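Local coordinates for UPF0403 protein yphP (Bacillus subtilis, PDB 3FHK) that acts as a dithiol bacilliredoxin with disulfide isomerase activity, removing bacillithiol from the mixed disulfides it forms with protein thiols under oxidative stress, at residues 58-61 with 62-66; 15-18 with 19-23. The protein carries 2 engineered substitutions. All coordinates share one frame; numbering follows the deposited sequence.

Interaction 1 (58-61 with 62-66)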
loop_
_atom_site.group_PDB
_atom_site.type_symbol
_atom_site.label_atom_id
_atom_site.label_comp_id
_atom_site.label_asym_id
_atom_site.label_seq_id
_atom_site.Cartn_x
_atom_site.Cartn_y
_atom_site.Cartn_z
ATOM N N CYS A 58 3.908 -23.759 -2.413
ATOM C CA CYS A 58 3.867 -25.210 -2.514
ATOM C C CYS A 58 2.436 -25.771 -2.557
ATOM O O CYS A 58 2.227 -26.914 -2.963
ATOM C CB CYS A 58 4.707 -25.865 -1.424
ATOM S SG CYS A 58 3.792 -26.191 0.045
ATOM N N ALA A 59 1.461 -24.959 -2.156
ATOM C CA ALA A 59 0.059 -25.250 -2.439
ATOM C C ALA A 59 -0.199 -25.144 -3.944
ATOM O O ALA A 59 -0.884 -25.994 -4.530
ATOM C CB ALA A 59 -0.846 -24.294 -1.685
ATOM N N ALA A 60 0.354 -24.091 -4.552
ATOM C CA ALA A 60 0.229 -23.824 -5.993
ATOM C C ALA A 60 0.990 -24.828 -6.846
ATOM O O ALA A 60 0.479 -25.315 -7.853
ATOM C CB ALA A 60 0.723 -22.400 -6.319
ATOM N N GLY A 61 2.220 -25.123 -6.446
ATOM C CA GLY A 61 3.097 -25.960 -7.244
ATOM C C GLY A 61 2.962 -27.452 -7.013
ATOM O O GLY A 61 3.351 -28.257 -7.864
ATOM N N LEU A 62 2.412 -27.843 -5.871
ATOM C CA LEU A 62 2.377 -29.265 -5.543
ATOM C C LEU A 62 1.000 -29.758 -5.108
ATOM O O LEU A 62 0.442 -30.671 -5.719
ATOM C CB LEU A 62 3.418 -29.593 -4.473
ATOM C CG LEU A 62 4.851 -29.160 -4.795
ATOM C CD1 LEU A 62 5.749 -29.292 -3.573
ATOM C CD2 LEU A 62 5.407 -29.963 -5.958
ATOM N N ALA A 63 0.459 -29.146 -4.060
ATOM C CA ALA A 63 -0.743 -29.673 -3.422
ATOM C C ALA A 63 -1.970 -29.643 -4.328
ATOM O O ALA A 63 -2.587 -30.682 -4.560
ATOM C CB ALA A 63 -1.016 -28.949 -2.117
ATOM N N ARG A 64 -2.338 -28.459 -4.820
ATOM C CA ARG A 64 -3.521 -28.339 -5.677
ATOM C C ARG A 64 -3.412 -29.200 -6.944
ATOM O O ARG A 64 -4.322 -29.969 -7.255
ATOM C CB ARG A 64 -3.829 -26.872 -6.018
ATOM C CG ARG A 64 -4.315 -26.069 -4.811
ATOM C CD ARG A 64 -5.044 -24.786 -5.218
ATOM N NE ARG A 64 -4.142 -23.864 -5.901
ATOM C CZ ARG A 64 -3.419 -22.929 -5.292
ATOM N NH1 ARG A 64 -3.507 -22.780 -3.981
ATOM N NH2 ARG A 64 -2.613 -22.141 -5.994
ATOM N N PRO A 65 -2.283 -29.093 -7.661
ATOM C CA PRO A 65 -2.159 -29.876 -8.897
ATOM C C PRO A 65 -2.217 -31.379 -8.607
ATOM O O PRO A 65 -2.853 -32.132 -9.354
ATOM C CB PRO A 65 -0.775 -29.487 -9.434
ATOM C CG PRO A 65 -0.417 -28.197 -8.738
ATOM C CD PRO A 65 -1.147 -28.181 -7.437
ATOM N N ALA A 66 -1.563 -31.809 -7.530
ATOM C CA ALA A 66 -1.515 -33.236 -7.192
ATOM C C ALA A 66 -2.892 -33.766 -6.834
ATOM O O ALA A 66 -3.274 -34.852 -7.256
ATOM C CB ALA A 66 -0.546 -33.489 -6.056
#

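Interaction 2 (15-18 with 19-23)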
loop_
_atom_site.group_PDB
_atom_site.type_symbol
_atom_site.label_atom_id
_atom_site.label_comp_id
_atom_site.label_asym_id
_atom_site.label_seq_id
_atom_site.Cartn_x
_atom_site.Cartn_y
_atom_site.Cartn_z
ATOM N N LEU A 15 -7.256 -11.709 -5.494
ATOM C CA LEU A 15 -6.085 -12.453 -5.939
ATOM C C LEU A 15 -6.187 -13.915 -5.548
ATOM O O LEU A 15 -5.534 -14.782 -6.135
ATOM C CB LEU A 15 -4.811 -11.871 -5.330
ATOM C CG LEU A 15 -4.471 -10.421 -5.641
ATOM C CD1 LEU A 15 -3.234 -10.030 -4.831
ATOM C CD2 LEU A 15 -4.257 -10.194 -7.148
ATOM N N VAL A 16 -7.001 -14.181 -4.536
ATOM C CA VAL A 16 -7.138 -15.529 -4.024
ATOM C C VAL A 16 -8.151 -16.352 -4.835
ATOM O O VAL A 16 -8.131 -17.581 -4.802
ATOM C CB VAL A 16 -7.481 -15.495 -2.529
ATOM C CG1 VAL A 16 -8.196 -16.754 -2.109
ATOM C CG2 VAL A 16 -6.206 -15.292 -1.719
ATOM N N VAL A 17 -8.999 -15.665 -5.597
ATOM C CA VAL A 17 -10.048 -16.316 -6.384
ATOM C C VAL A 17 -9.535 -17.439 -7.286
ATOM O O VAL A 17 -10.010 -18.563 -7.192
ATOM C CB VAL A 17 -10.831 -15.301 -7.237
ATOM C CG1 VAL A 17 -11.658 -16.022 -8.294
ATOM C CG2 VAL A 17 -11.712 -14.431 -6.358
ATOM N N PRO A 18 -8.560 -17.144 -8.162
ATOM C CA PRO A 18 -8.055 -18.235 -9.001
ATOM C C PRO A 18 -7.454 -19.359 -8.162
ATOM O O PRO A 18 -7.398 -20.496 -8.629
ATOM C CB PRO A 18 -6.959 -17.553 -9.839
ATOM C CG PRO A 18 -6.601 -16.331 -9.059
ATOM C CD PRO A 18 -7.907 -15.870 -8.503
ATOM N N MET A 19 -7.012 -19.047 -6.944
ATOM C CA MET A 19 -6.478 -20.077 -6.057
ATOM C C MET A 19 -7.596 -20.986 -5.555
ATOM O O MET A 19 -7.357 -22.153 -5.248
ATOM C CB MET A 19 -5.684 -19.469 -4.893
ATOM C CG MET A 19 -4.453 -18.683 -5.346
ATOM S SD MET A 19 -3.444 -17.976 -4.006
ATOM C CE MET A 19 -2.686 -16.613 -4.891
ATOM N N ARG A 20 -8.816 -20.453 -5.485
ATOM C CA ARG A 20 -9.991 -21.263 -5.154
ATOM C C ARG A 20 -10.491 -22.028 -6.371
ATOM O O ARG A 20 -10.648 -23.249 -6.332
ATOM C CB ARG A 20 -11.126 -20.388 -4.627
ATOM C CG ARG A 20 -10.787 -19.660 -3.345
ATOM C CD ARG A 20 -11.857 -18.650 -2.981
ATOM N NE ARG A 20 -11.519 -17.928 -1.759
ATOM C CZ ARG A 20 -11.973 -18.247 -0.547
ATOM N NH1 ARG A 20 -12.783 -19.279 -0.388
ATOM N NH2 ARG A 20 -11.617 -17.531 0.509
ATOM N N ARG A 21 -10.750 -21.300 -7.448
ATOM C CA ARG A 21 -11.289 -21.902 -8.659
ATOM C C ARG A 21 -10.438 -23.071 -9.146
ATOM O O ARG A 21 -10.962 -24.033 -9.709
ATOM C CB ARG A 21 -11.444 -20.859 -9.759
ATOM C CG ARG A 21 -12.683 -20.004 -9.628
ATOM C CD ARG A 21 -12.765 -19.057 -10.815
ATOM N NE ARG A 21 -13.912 -18.160 -10.739
ATOM C CZ ARG A 21 -13.913 -16.914 -11.210
ATOM N NH1 ARG A 21 -12.819 -16.415 -11.775
ATOM N NH2 ARG A 21 -15.000 -16.160 -11.100
ATOM N N GLU A 22 -9.133 -22.998 -8.914
ATOM C CA GLU A 22 -8.263 -24.109 -9.271
ATOM C C GLU A 22 -8.801 -25.438 -8.724
ATOM O O GLU A 22 -8.793 -26.444 -9.432
ATOM C CB GLU A 22 -6.824 -23.865 -8.813
ATOM C CG GLU A 22 -5.896 -25.042 -9.085
ATOM C CD GLU A 22 -4.428 -24.649 -9.101
ATOM O OE1 GLU A 22 -4.136 -23.456 -8.870
ATOM O OE2 GLU A 22 -3.572 -25.531 -9.350
ATOM N N LEU A 23 -9.282 -25.432 -7.477
ATOM C CA LEU A 23 -9.899 -26.618 -6.884
ATOM C C LEU A 23 -11.383 -26.755 -7.214
ATOM O O LEU A 23 -11.847 -27.848 -7.554
ATOM C CB LEU A 23 -9.714 -26.630 -5.357
ATOM C CG LEU A 23 -8.268 -26.745 -4.868
ATOM C CD1 LEU A 23 -8.180 -26.592 -3.357
ATOM C CD2 LEU A 23 -7.658 -28.074 -5.319
#

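Interaction 1 (58-61 with 62-66)
C58, the second cysteine of the CXC motif, offers its carbonyl to the next turn of the same helix in a way that illustrates how a wider, pi-type turn is built. A63 N reaches C58 O, five residues back, at 3.1 Å and 164°, and R64 N repeats the spacing on A59 O at 2.9 Å and 169°. L62 N adds a second, weak bond to C58 O, also 3.1 Å long. Beyond the wide turn A66 N returns to the ordinary helical partner, L62 O. P65 has no N-H to continue the pattern; its ring instead lies against the preceding turn, CG 3.1 Å from A60 O.

The chief side-chain contact is made by R64. A bend at chi3 (-65°) folds its chain back, laying one guanidinium face over the A59–A60 peptide, with A59 O 4.0 Å above the centre of that plane. NH2 meets A60 CA at 3.3 Å, while NH1 approaches the A59 methyl. NE of R64 forms a salt bridge with E22 and NH1 a hydrogen bond with N53 OD1, which together fix how the group is turned. A leucine in its place would probably leave the carboxylate of E22 without its mate and that peptide without its cover.

Apolar contact is thinner, C58 CB to L62 CD1 at 4.2 Å. In the thioredoxin-like fold, helix 57-73 joins strands 47-53 and 80-85 in a beta-alpha-beta unit. L62, P65 and A66 pack on helix 132-146, R64 leans on M19 and L23 of helix 2-24, and C58 and A63 touch P108, just before strand 109-114.

Interaction 2 (15-18 with 19-23)
M19 follows P18 in a kinked helix and turns back on V16: its N lies 2.8 Å from V16 O in a weak bond spanning only three residues, and its CB presses on the same oxygen at 3.1 Å. The thioether chain, extended beyond CG, runs back along the helix until CE comes 3.6 Å from L15 O.

R20 N gives V16 O a second bond, 3.0 Å, at the regular four-residue spacing, so this carbonyl is shared by two donors. The side chains of V16 and R20 meet at a slant, CG1 of the valine 3.5 Å from NE, before the guanidinium goes on to salt bridges with E30 and D89.

R21 N makes a straight bond to V17 O (2.8 Å, 170°). The two side chains run side by side in the same direction: V17 places CG1 anti to its backbone N (chi1 166°), which brings that methyl 3.6 Å above one face of the extended arginine's guanidinium, toward its rim.

E22 N takes P18 O at 3.1 Å, arriving from above the carbonyl plane, about 40° out of it. L23 follows with a short-span bond of its own to R20 O.

P18, which has no N-H to give to the turn before, marks a proline kink within a continuous helix, here the N-terminal helix 2-24 of a thioredoxin-like fold; three- and four-residue bonds are mixed in the turn that follows.

Both interactions show a helix departing from regular spacing around a proline, but in different senses: 58-66 widens into five-residue bonds, whereas 15-23 keeps four-residue bonds and adds three-residue ones, weak across the contact. Interaction 1 carries a nucleophilic cysteine and keeps its arginine buried; interaction 2 is split between a buried side, with V16, M19 and L23, and an outer one where R21 is exposed and R20 partly so. The two helices meet directly. E22 OE1 receives R64 NE at 3.0 Å in a salt bridge, and the CD of R64 packs against both M19 O and L23 CG. Each interaction also touches the second subunit, R64 packing on G25 of that neighbouring chain and M19 on R21 of the same neighbour.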